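Local coordinates for protein cytochrome c (Rhodothermus marinus, PDB 3CP5) that binds one covalently attached heme c and probably serves as an electron carrier, as expected of a monoheme cytochrome c, at residues 11-14 and 15-18; 69-72 and 73-77; 109-112 and 113-116. All blocks are in the same frame, centred on the assembly; numbering follows the deposited sequence. Where two conformers were deposited one is given.

Contact 1 (11-14 and 15-18); sequences EALA and AEIG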
ATOM      1  N   GLU A  11      -1.977   8.951   9.635  1.00 10.91           N
ATOM      2  CA  GLU A  11      -0.608   8.747   9.185  1.00 11.20           C
ATOM      3  C   GLU A  11       0.395   8.727  10.332  1.00 12.33           C
ATOM      4  O   GLU A  11       1.354   7.958  10.323  1.00 12.44           O
ATOM      5  CB  GLU A  11      -0.251   9.823   8.173  1.00 13.40           C
ATOM      6  CG  GLU A  11       1.104   9.737   7.523  1.00 12.95           C
ATOM      7  CD  GLU A  11       1.281   8.682   6.454  1.00 12.64           C
ATOM      8  OE1 GLU A  11       2.262   8.842   5.680  1.00 12.62           O
ATOM      9  OE2 GLU A  11       0.504   7.717   6.324  1.00 12.29           O
ATOM     10  N   ALA A  12       0.189   9.560  11.322  1.00 12.97           N
ATOM     11  CA  ALA A  12       0.957   9.521  12.555  1.00 12.89           C
ATOM     12  C   ALA A  12       0.848   8.159  13.230  1.00 12.01           C
ATOM     13  O   ALA A  12       1.868   7.587  13.624  1.00 14.32           O
ATOM     14  CB  ALA A  12       0.568  10.615  13.511  1.00 17.49           C
ATOM     15  N   LEU A  13      -0.330   7.589  13.307  1.00 13.13           N
ATOM     16  CA  LEU A  13      -0.507   6.251  13.890  1.00 12.74           C
ATOM     17  C   LEU A  13       0.243   5.178  13.115  1.00 11.85           C
ATOM     18  O   LEU A  13       0.903   4.304  13.638  1.00 13.91           O
ATOM     19  CB  LEU A  13      -1.963   5.844  13.979  1.00 13.45           C
ATOM     20  CG  LEU A  13      -2.217   4.469  14.590  0.79 15.19           C
ATOM     21  CD1 LEU A  13      -1.530   4.352  15.964  0.79 18.23           C
ATOM     22  CD2 LEU A  13      -3.724   4.386  14.802  0.79 26.92           C
ATOM     23  N   ALA A  14       0.141   5.261  11.770  1.00 10.37           N
ATOM     24  CA  ALA A  14       0.900   4.308  10.954  1.00 10.11           C
ATOM     25  C   ALA A  14       2.394   4.405  11.204  1.00 10.41           C
ATOM     26  O   ALA A  14       3.074   3.375  11.245  1.00 11.46           O
ATOM     27  CB  ALA A  14       0.662   4.513   9.484  1.00 10.20           C
ATOM     28  N   ALA A  15       2.902   5.611  11.361  1.00 11.90           N
ATOM     29  CA  ALA A  15       4.357   5.793  11.603  1.00 12.44           C
ATOM     30  C   ALA A  15       4.708   5.201  12.959  1.00 15.57           C
ATOM     31  O   ALA A  15       5.761   4.592  13.116  1.00 25.39           O
ATOM     32  CB  ALA A  15       4.727   7.248  11.455  1.00 15.49           C
ATOM     33  N   GLU A  16       3.843   5.310  13.956  1.00 13.31           N
ATOM     34  CA  GLU A  16       4.100   4.737  15.260  1.00 14.32           C
ATOM     35  C   GLU A  16       4.029   3.210  15.209  1.00 13.95           C
ATOM     36  O   GLU A  16       4.856   2.579  15.877  1.00 18.62           O
ATOM     37  CB  GLU A  16       3.061   5.262  16.249  1.00 13.31           C
ATOM     38  CG  GLU A  16       3.309   6.716  16.558  1.00 16.25           C
ATOM     39  CD  GLU A  16       2.278   7.322  17.493  1.00 24.77           C
ATOM     40  OE1 GLU A  16       1.247   6.669  17.725  1.00 44.04           O
ATOM     41  OE2 GLU A  16       2.522   8.442  17.949  1.00 34.91           O
ATOM     42  N   ILE A  17       3.164   2.599  14.423  1.00 13.02           N
ATOM     43  CA  ILE A  17       3.135   1.139  14.328  1.00 12.06           C
ATOM     44  C   ILE A  17       4.351   0.593  13.619  1.00 11.37           C
ATOM     45  O   ILE A  17       4.940  -0.405  14.053  1.00 13.21           O
ATOM     46  CB  ILE A  17       1.844   0.730  13.637  1.00 10.65           C
ATOM     47  CG1 ILE A  17       0.597   1.079  14.457  1.00 11.39           C
ATOM     48  CG2 ILE A  17       1.803  -0.729  13.228  1.00 12.57           C
ATOM     49  CD1 ILE A  17      -0.653   1.112  13.624  1.00 12.33           C
ATOM     50  N   GLY A  18       4.818   1.222  12.540  1.00 10.17           N
ATOM     51  CA  GLY A  18       6.000   0.780  11.837  1.00 10.96           C
ATOM     52  C   GLY A  18       5.768  -0.405  10.942  1.00  9.62           C
ATOM     53  O   GLY A  18       4.622  -0.896  10.843  1.00 10.39           O
TER

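Contact 2 (69-72 and 73-77); sequences PVYI and MNVML. With HEC (heme c), chain C.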
ATOM      1  N   PRO A  69       1.678   7.899   2.549  1.00  9.38           N
ATOM      2  CA  PRO A  69       2.641   6.876   2.103  1.00  9.31           C
ATOM      3  C   PRO A  69       3.146   5.963   3.187  1.00  8.61           C
ATOM      4  O   PRO A  69       3.448   4.790   2.909  1.00  8.92           O
ATOM      5  CB  PRO A  69       3.723   7.741   1.451  1.00  9.63           C
ATOM      6  CG  PRO A  69       3.694   9.034   2.182  1.00 10.83           C
ATOM      7  CD  PRO A  69       2.198   9.278   2.305  1.00 10.10           C
ATOM      8  N   VAL A  70       3.271   6.428   4.419  1.00  8.56           N
ATOM      9  CA  VAL A  70       3.760   5.583   5.497  1.00  9.28           C
ATOM     10  C   VAL A  70       2.696   4.553   5.803  1.00  8.23           C
ATOM     11  O   VAL A  70       3.038   3.355   5.993  1.00  8.98           O
ATOM     12  CB  VAL A  70       4.169   6.424   6.703  1.00 10.14           C
ATOM     13  CG1 VAL A  70       4.559   5.519   7.845  1.00 10.56           C
ATOM     14  CG2 VAL A  70       5.303   7.370   6.312  1.00 11.72           C
ATOM     15  N   TYR A  71       1.428   4.904   5.867  1.00  8.30           N
ATOM     16  CA  TYR A  71       0.374   3.900   5.971  1.00  8.13           C
ATOM     17  C   TYR A  71       0.468   2.860   4.886  1.00  8.86           C
ATOM     18  O   TYR A  71       0.379   1.678   5.158  1.00  7.77           O
ATOM     19  CB  TYR A  71      -0.995   4.588   5.965  1.00  9.13           C
ATOM     20  CG  TYR A  71      -2.209   3.681   5.924  1.00  8.38           C
ATOM     21  CD1 TYR A  71      -2.825   3.241   7.088  1.00  9.67           C
ATOM     22  CD2 TYR A  71      -2.751   3.251   4.730  1.00  8.12           C
ATOM     23  CE1 TYR A  71      -3.930   2.408   7.014  1.00  9.44           C
ATOM     24  CE2 TYR A  71      -3.852   2.439   4.619  1.00  8.98           C
ATOM     25  CZ  TYR A  71      -4.448   2.024   5.784  1.00  8.90           C
ATOM     26  OH  TYR A  71      -5.553   1.202   5.709  1.00  9.94           O
ATOM     27  N   ILE A  72       0.576   3.281   3.631  1.00  7.71           N
ATOM     28  CA  ILE A  72       0.562   2.303   2.561  1.00  7.75           C
ATOM     29  C   ILE A  72       1.768   1.373   2.644  1.00  8.08           C
ATOM     30  O   ILE A  72       1.622   0.171   2.458  1.00  7.82           O
ATOM     31  CB  ILE A  72       0.516   3.037   1.217  1.00  8.55           C
ATOM     32  CG1 ILE A  72      -0.803   3.813   1.042  1.00  8.24           C
ATOM     33  CG2 ILE A  72       0.715   2.090   0.034  1.00  8.83           C
ATOM     34  CD1 ILE A  72      -0.760   4.848  -0.077  1.00  8.20           C
ATOM     35  N   MET A  73       2.971   1.887   2.937  1.00  7.91           N
ATOM     36  CA  MET A  73       4.162   1.051   3.107  1.00  7.99           C
ATOM     37  C   MET A  73       3.985   0.049   4.226  1.00  7.11           C
ATOM     38  O   MET A  73       4.338  -1.130   4.080  1.00  8.20           O
ATOM     39  CB  MET A  73       5.396   1.930   3.412  1.00  8.82           C
ATOM     40  CG  MET A  73       5.781   2.852   2.270  1.00 10.71           C
ATOM     41  SD  MET A  73       6.677   1.927   1.006  0.86  8.56           S
ATOM     42  CE  MET A  73       8.238   1.673   1.830  0.86  9.99           C
ATOM     43  N   ASN A  74       3.419   0.471   5.364  1.00  7.88           N
ATOM     44  CA  ASN A  74       3.320  -0.463   6.503  1.00  8.04           C
ATOM     45  C   ASN A  74       2.211  -1.492   6.358  1.00  7.08           C
ATOM     46  O   ASN A  74       2.296  -2.577   6.920  1.00  8.05           O
ATOM     47  CB  ASN A  74       3.202   0.363   7.790  1.00  8.02           C
ATOM     48  CG  ASN A  74       4.530   0.974   8.168  1.00  6.99           C
ATOM     49  OD1 ASN A  74       5.598   0.560   7.713  1.00  9.37           O
ATOM     50  ND2 ASN A  74       4.545   1.981   8.995  1.00  9.10           N
ATOM     51  N   VAL A  75       1.152  -1.195   5.601  1.00  7.64           N
ATOM     52  CA  VAL A  75       0.166  -2.227   5.237  1.00  8.33           C
ATOM     53  C   VAL A  75       0.858  -3.319   4.427  1.00  8.51           C
ATOM     54  O   VAL A  75       0.649  -4.510   4.673  1.00  8.52           O
ATOM     55  CB  VAL A  75      -1.032  -1.622   4.472  1.00  8.48           C
ATOM     56  CG1 VAL A  75      -1.863  -2.734   3.862  1.00  9.34           C
ATOM     57  CG2 VAL A  75      -1.914  -0.764   5.381  1.00  8.37           C
ATOM     58  N   MET A  76       1.716  -2.952   3.449  1.00  8.67           N
ATOM     59  CA  MET A  76       2.458  -3.935   2.674  1.00  8.81           C
ATOM     60  C   MET A  76       3.463  -4.750   3.480  1.00  8.84           C
ATOM     61  O   MET A  76       3.575  -5.987   3.304  1.00  9.82           O
ATOM     62  CB  MET A  76       3.211  -3.243   1.496  1.00  8.63           C
ATOM     63  CG  MET A  76       2.324  -2.781   0.357  1.00  9.66           C
ATOM     64  SD  MET A  76       3.419  -2.263  -1.011  1.00 10.29           S
ATOM     65  CE  MET A  76       3.397  -0.484  -0.861  1.00 11.93           C
ATOM     66  N   LEU A  77       4.219  -4.074   4.344  1.00  9.02           N
ATOM     67  CA  LEU A  77       5.323  -4.674   5.056  1.00  9.23           C
ATOM     68  C   LEU A  77       4.933  -5.377   6.362  1.00 10.71           C
ATOM     69  O   LEU A  77       5.663  -6.301   6.763  1.00 17.91           O
ATOM     70  CB  LEU A  77       6.397  -3.636   5.336  1.00  8.78           C
ATOM     71  CG  LEU A  77       7.049  -3.105   4.071  1.00  8.20           C
ATOM     72  CD1 LEU A  77       7.843  -1.819   4.374  1.00 12.90           C
ATOM     73  CD2 LEU A  77       7.990  -4.119   3.477  1.00  9.53           C
TER
HETATM   74 FE   HEC C 202      -4.007  -5.647   0.231  1.00  7.67          FE
HETATM   75  CHA HEC C 202      -6.144  -3.779   2.137  1.00  7.63           C
HETATM   76  CHB HEC C 202      -2.226  -2.852  -0.561  1.00  6.66           C
HETATM   77  CHC HEC C 202      -1.699  -7.612  -1.377  1.00  7.17           C
HETATM   78  CHD HEC C 202      -6.073  -8.314   0.525  1.00  8.14           C
HETATM   79  NA  HEC C 202      -4.177  -3.720   0.678  1.00  8.23           N
HETATM   80  C1A HEC C 202      -5.092  -3.104   1.535  1.00  7.66           C
HETATM   81  C2A HEC C 202      -4.735  -1.716   1.697  1.00  7.06           C
HETATM   82  C3A HEC C 202      -3.670  -1.451   0.927  1.00  6.76           C
HETATM   83  C4A HEC C 202      -3.304  -2.719   0.313  1.00  6.59           C
HETATM   84  CMA HEC C 202      -2.938  -0.106   0.723  1.00  8.64           C
HETATM   85  CAA HEC C 202      -5.549  -0.645   2.462  1.00  8.18           C
HETATM   86  CBA HEC C 202      -6.559   0.091   1.578  1.00  7.98           C
HETATM   87  CGA HEC C 202      -7.188   1.286   2.254  1.00  9.63           C
HETATM   88  O1A HEC C 202      -8.209   1.802   1.694  1.00 10.99           O
HETATM   89  O2A HEC C 202      -6.654   1.752   3.296  1.00  9.59           O
HETATM   90  NB  HEC C 202      -2.337  -5.322  -0.818  1.00  7.32           N
HETATM   91  C1B HEC C 202      -1.842  -4.072  -1.136  1.00  7.10           C
HETATM   92  C2B HEC C 202      -0.663  -4.226  -1.947  1.00  7.86           C
HETATM   93  C3B HEC C 202      -0.434  -5.559  -2.130  1.00  6.72           C
HETATM   94  C4B HEC C 202      -1.494  -6.238  -1.414  1.00  6.32           C
HETATM   95  CMB HEC C 202       0.133  -3.016  -2.499  1.00  9.84           C
HETATM   96  CAB HEC C 202       0.790  -6.234  -2.781  1.00  7.94           C
HETATM   97  CBB HEC C 202       2.027  -5.884  -2.193  1.00  9.00           C
HETATM   98  NC  HEC C 202      -3.872  -7.582  -0.250  1.00  7.11           N
HETATM   99  C1C HEC C 202      -2.826  -8.247  -0.888  1.00  7.58           C
HETATM  100  C2C HEC C 202      -3.138  -9.653  -1.052  1.00  9.35           C
HETATM  101  C3C HEC C 202      -4.356  -9.863  -0.531  1.00  9.05           C
HETATM  102  C4C HEC C 202      -4.840  -8.577  -0.087  1.00  8.40           C
HETATM  103  CMC HEC C 202      -2.289 -10.584  -1.908  1.00  9.16           C
HETATM  104  CAC HEC C 202      -5.263 -11.125  -0.655  1.00  9.45           C
HETATM  105  CBC HEC C 202      -4.671 -12.297  -0.107  1.00 12.15           C
HETATM  106  ND  HEC C 202      -5.747  -5.962   1.163  1.00  8.27           N
HETATM  107  C1D HEC C 202      -6.465  -7.152   1.148  1.00  8.63           C
HETATM  108  C2D HEC C 202      -7.704  -6.973   1.908  1.00  7.92           C
HETATM  109  C3D HEC C 202      -7.653  -5.746   2.440  1.00  7.84           C
HETATM  110  C4D HEC C 202      -6.474  -5.096   1.903  1.00  8.59           C
HETATM  111  CMD HEC C 202      -8.718  -8.137   2.080  1.00  9.36           C
HETATM  112  CAD HEC C 202      -8.613  -5.068   3.435  1.00  9.08           C
HETATM  113  CBD HEC C 202      -8.099  -5.282   4.880  1.00  9.79           C
HETATM  114  CGD HEC C 202      -8.092  -6.760   5.197  1.00  9.60           C
HETATM  115  O1D HEC C 202      -6.996  -7.326   5.474  1.00 10.88           O
HETATM  116  O2D HEC C 202      -9.243  -7.338   5.134  1.00 11.49           O

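Contact 3 (109-112 and 113-116); sequences QARA and ILEY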
ATOM      1  N   GLN A 109      11.175  -3.198  -2.211  1.00  9.37           N
ATOM      2  CA  GLN A 109      10.066  -3.680  -3.017  1.00  7.89           C
ATOM      3  C   GLN A 109       8.825  -2.859  -2.738  1.00  7.43           C
ATOM      4  O   GLN A 109       8.131  -2.444  -3.658  1.00  8.10           O
ATOM      5  CB  GLN A 109       9.751  -5.145  -2.756  1.00  7.39           C
ATOM      6  CG  GLN A 109      10.834  -6.106  -3.271  1.00  9.04           C
ATOM      7  CD  GLN A 109      10.502  -7.485  -2.731  1.00  9.05           C
ATOM      8  OE1 GLN A 109      10.537  -7.694  -1.519  1.00 10.48           O
ATOM      9  NE2 GLN A 109      10.105  -8.424  -3.611  1.00  9.33           N
ATOM     10  N   ALA A 110       8.540  -2.629  -1.448  1.00  8.48           N
ATOM     11  CA  ALA A 110       7.342  -1.867  -1.105  1.00  8.13           C
ATOM     12  C   ALA A 110       7.454  -0.435  -1.633  1.00  8.57           C
ATOM     13  O   ALA A 110       6.472   0.150  -2.125  1.00  7.68           O
ATOM     14  CB  ALA A 110       7.121  -1.895   0.410  1.00  9.14           C
ATOM     15  N   ARG A 111       8.647   0.168  -1.575  1.00  7.82           N
ATOM     16  CA  ARG A 111       8.804   1.551  -2.063  1.00  8.11           C
ATOM     17  C   ARG A 111       8.586   1.629  -3.568  1.00  7.26           C
ATOM     18  O   ARG A 111       8.016   2.613  -4.080  1.00  7.95           O
ATOM     19  CB  ARG A 111      10.168   2.037  -1.617  1.00 10.33           C
ATOM     20  CG  ARG A 111      10.494   3.473  -2.049  1.00 11.78           C
ATOM     21  CD  ARG A 111       9.482   4.455  -1.445  1.00 11.33           C
ATOM     22  NE  ARG A 111       9.660   5.812  -1.952  1.00 16.74           N
ATOM     23  CZ  ARG A 111       9.133   6.288  -3.094  1.00 20.91           C
ATOM     24  NH1 ARG A 111       8.371   5.568  -3.906  1.00 13.37           N
ATOM     25  NH2 ARG A 111       9.387   7.547  -3.409  1.00 24.48           N
ATOM     26  N   ALA A 112       8.992   0.604  -4.327  1.00  8.07           N
ATOM     27  CA  ALA A 112       8.711   0.532  -5.768  1.00  7.96           C
ATOM     28  C   ALA A 112       7.229   0.434  -6.054  1.00  7.29           C
ATOM     29  O   ALA A 112       6.671   1.113  -6.908  1.00  8.03           O
ATOM     30  CB  ALA A 112       9.510  -0.620  -6.400  1.00  8.24           C
ATOM     31  N   ILE A 113       6.522  -0.439  -5.308  1.00  8.13           N
ATOM     32  CA  ILE A 113       5.085  -0.568  -5.442  1.00  7.40           C
ATOM     33  C   ILE A 113       4.411   0.750  -5.131  1.00  7.15           C
ATOM     34  O   ILE A 113       3.482   1.178  -5.845  1.00  7.90           O
ATOM     35  CB  ILE A 113       4.525  -1.749  -4.610  1.00  7.57           C
ATOM     36  CG1 ILE A 113       5.088  -3.081  -5.106  1.00  8.34           C
ATOM     37  CG2 ILE A 113       3.019  -1.758  -4.610  1.00  8.26           C
ATOM     38  CD1 ILE A 113       4.780  -4.264  -4.228  1.00 11.46           C
ATOM     39  N   LEU A 114       4.879   1.477  -4.103  1.00  7.97           N
ATOM     40  CA  LEU A 114       4.299   2.792  -3.800  1.00  8.15           C
ATOM     41  C   LEU A 114       4.477   3.765  -4.967  1.00  7.56           C
ATOM     42  O   LEU A 114       3.527   4.464  -5.314  1.00  7.60           O
ATOM     43  CB  LEU A 114       4.957   3.380  -2.550  1.00  9.00           C
ATOM     44  CG  LEU A 114       4.556   4.791  -2.133  1.00  7.63           C
ATOM     45  CD1 LEU A 114       3.080   4.837  -1.772  1.00 13.16           C
ATOM     46  CD2 LEU A 114       5.392   5.403  -1.057  1.00  9.57           C
ATOM     47  N   GLU A 115       5.607   3.725  -5.633  1.00  8.01           N
ATOM     48  CA  GLU A 115       5.857   4.535  -6.812  1.00  7.61           C
ATOM     49  C   GLU A 115       4.875   4.208  -7.947  1.00  7.91           C
ATOM     50  O   GLU A 115       4.330   5.120  -8.618  1.00  8.27           O
ATOM     51  CB  GLU A 115       7.300   4.431  -7.306  1.00  8.63           C
ATOM     52  CG  GLU A 115       7.691   5.647  -8.101  1.00  9.65           C
ATOM     53  CD  GLU A 115       8.041   6.894  -7.330  1.00 13.01           C
ATOM     54  OE1 GLU A 115       8.743   7.749  -7.916  1.00 14.85           O
ATOM     55  OE2 GLU A 115       7.652   7.004  -6.148  1.00 11.73           O
ATOM     56  N   TYR A 116       4.623   2.925  -8.168  1.00  7.22           N
ATOM     57  CA  TYR A 116       3.607   2.493  -9.107  1.00  7.70           C
ATOM     58  C   TYR A 116       2.226   3.013  -8.744  1.00  7.99           C
ATOM     59  O   TYR A 116       1.466   3.527  -9.585  1.00  8.09           O
ATOM     60  CB  TYR A 116       3.610   0.976  -9.231  1.00  9.59           C
ATOM     61  CG  TYR A 116       2.457   0.425 -10.060  1.00  8.23           C
ATOM     62  CD1 TYR A 116       2.357   0.692 -11.408  1.00 10.61           C
ATOM     63  CD2 TYR A 116       1.474  -0.374  -9.527  1.00 10.83           C
ATOM     64  CE1 TYR A 116       1.309   0.175 -12.180  1.00 12.18           C
ATOM     65  CE2 TYR A 116       0.439  -0.886 -10.259  1.00 10.13           C
ATOM     66  CZ  TYR A 116       0.350  -0.616 -11.600  1.00 10.80           C
ATOM     67  OH  TYR A 116      -0.679  -1.096 -12.346  1.00 15.78           O
TER
HETATM   68  O   HOH W   1      10.298   8.993  -6.028  1.00 36.41           O

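Contact 1 (11-14 and 15-18)
Leu13 and Ile17, one helical turn apart, make the apolar contact here. In one of the two conformers of Leu13, CD1 of Ile17 comes to 3.8 Å from CG of Leu13, with the two side chains slanting across each other. Ile17 CG1 sits beside the backbone N (chi1 -65°). This turns the longer branch back along the helix, and CG1 lies 3.3 Å from Leu13 O. With only an alanine at Ile17, Leu13 CG and CD1 would probably lose their neighbour, and a gap would be likely to open against Met82 and His86, which the isoleucine also touches.

The backbone bonds are those of an alpha-helix. Ile17 N donates to Leu13 O at 2.9 Å. Glu16 N donates to Ala12 O in the same way, and Ala15 N to Glu11 O. The last is Gly18 N to Ala14 O at 3.1 Å, with an N-H...O angle of 166°. Gly18 then leaves the helix with positive phi.

The polar end of Glu11 is held elsewhere. OE1 accepts from Val70 N and OE2 from Tyr71 N, at the start of helix 69-77. Ala14 and Ala15 pack on that same helix. This contact takes in nearly all of the short N-terminal alpha-helix 10-17, which ends at Gly18 and lies against a helix of the heme pocket.

Contact 2 (69-72 and 73-77)
Tyr71 has its CG trans to the backbone N (chi1 174°), and Val75 turns CG2 to the side of its own backbone N (chi1 168° for CG1). These torsions set Val75 CG2 over one face of the tyrosine ring. The methyl carbon is 3.9 Å from the centroid and 17° off the normal, a CH-pi contact, and it lies nearer the rim than the middle. The other branch, Val75 CG1, packs 3.7 Å from HEC C3A.

At the end of the ring, Tyr71 OH donates to the heme propionate oxygen O2A at 2.7 Å. O2A lies near the ring plane, at its edge. The hydroxyl's bond to the propionate comes from a ring with one face covered by Val75 CG2 of the next turn. Arg67 NE also bonds to the heme.

Ile72 and Met76 run side by side. Ile72 CG2 meets Met76 CE at 3.8 Å, while Met76 CG is 3.6 Å from the heme methyl CMB. Val70 CG1 similarly lies alongside Asn74 ND2 at 3.7 Å. That amide is bonded outside this helix: OD1 accepts from Val20 N and ND2 donates to Ala14 O.

Along the backbone, Val75 N donates to Tyr71 O at 3.0 Å, and Met73, Asn74 and Met76 repeat the i to i-4 pattern. This buried alpha-helix forms one wall of the heme c pocket of a cytochrome c fold.

Contact 3 (109-112 and 113-116)
Arg111 reaches forward along the helix to Glu115, and the pair forms a salt bridge one turn apart. From CB, the arginine chain sets out with CG trans to the backbone N. It bends at CG (chi2 61°) and is extended again at CD. This bend carries the guanidinium toward the following turn. The side chain also packs on Leu25. NE is hydrogen-bonded outside the two segments. At the tip, NH1 donates to Glu115 OE2 at 2.8 Å, and the bond is nearly straight at 166°. OE2 lies in the guanidinium plane. The arginine, however, meets OE2 from above the carboxylate plane, and the two planes are 50° apart. NH2 adds a weak bond to the same OE2 at 3.3 Å. NH1 also lies 4.1 Å from Leu114 CD2, which comes over one face of the guanidinium.

A water joins the two ends. It donates to Glu115 OE1 at 2.7 Å and accepts a weak bond from Arg111 NH2. The bridge has further partners: Arg118 NH1 makes a second salt bridge to OE2, Asp30 N bonds to OE1, and NH2 also donates to Ser24 O. The buried carboxylate is therefore gripped by several donors, which would favour its charged form.

The backbone is regular. Leu114 N donates to Ala110 O at 2.9 Å, and Tyr116 N to Ala112 O at 3.0 Å. Ile113 CG1 rests 3.4 Å from Gln109 O; its side chain packs on Leu40 and Met76 and touches the heme.

The Arg111 and Glu115 pair is a classic i, i+4 salt bridge. It lies on the C-terminal helix 107-123, which packs on helix 31-44 through Ala112, Ile113 and Tyr116, consistent with the paired terminal helices of the cytochrome c fold.

From the N terminus, the chain passes through contact 1, then contact 2, then contact 3. Each is local to one helix, so none closes a long loop; they follow in series and neither nest nor cross. Contact 1 takes in most of helix 10-17 and its C-terminal exit, contact 2 spans helix 69-77, and contact 3 lies within helix 107-123. Contact 2 touches both others. Glu11 and the packing of Gly18 O on Asn74 CG join it to contact 1, while Met76 packs on Ala110 and Ile113 of contact 3. Contacts 1 and 3 do not meet; their nearest atoms are about 8 Å apart. Helix 69-77 thus links the N-terminal helix, the heme and the C-terminal helix.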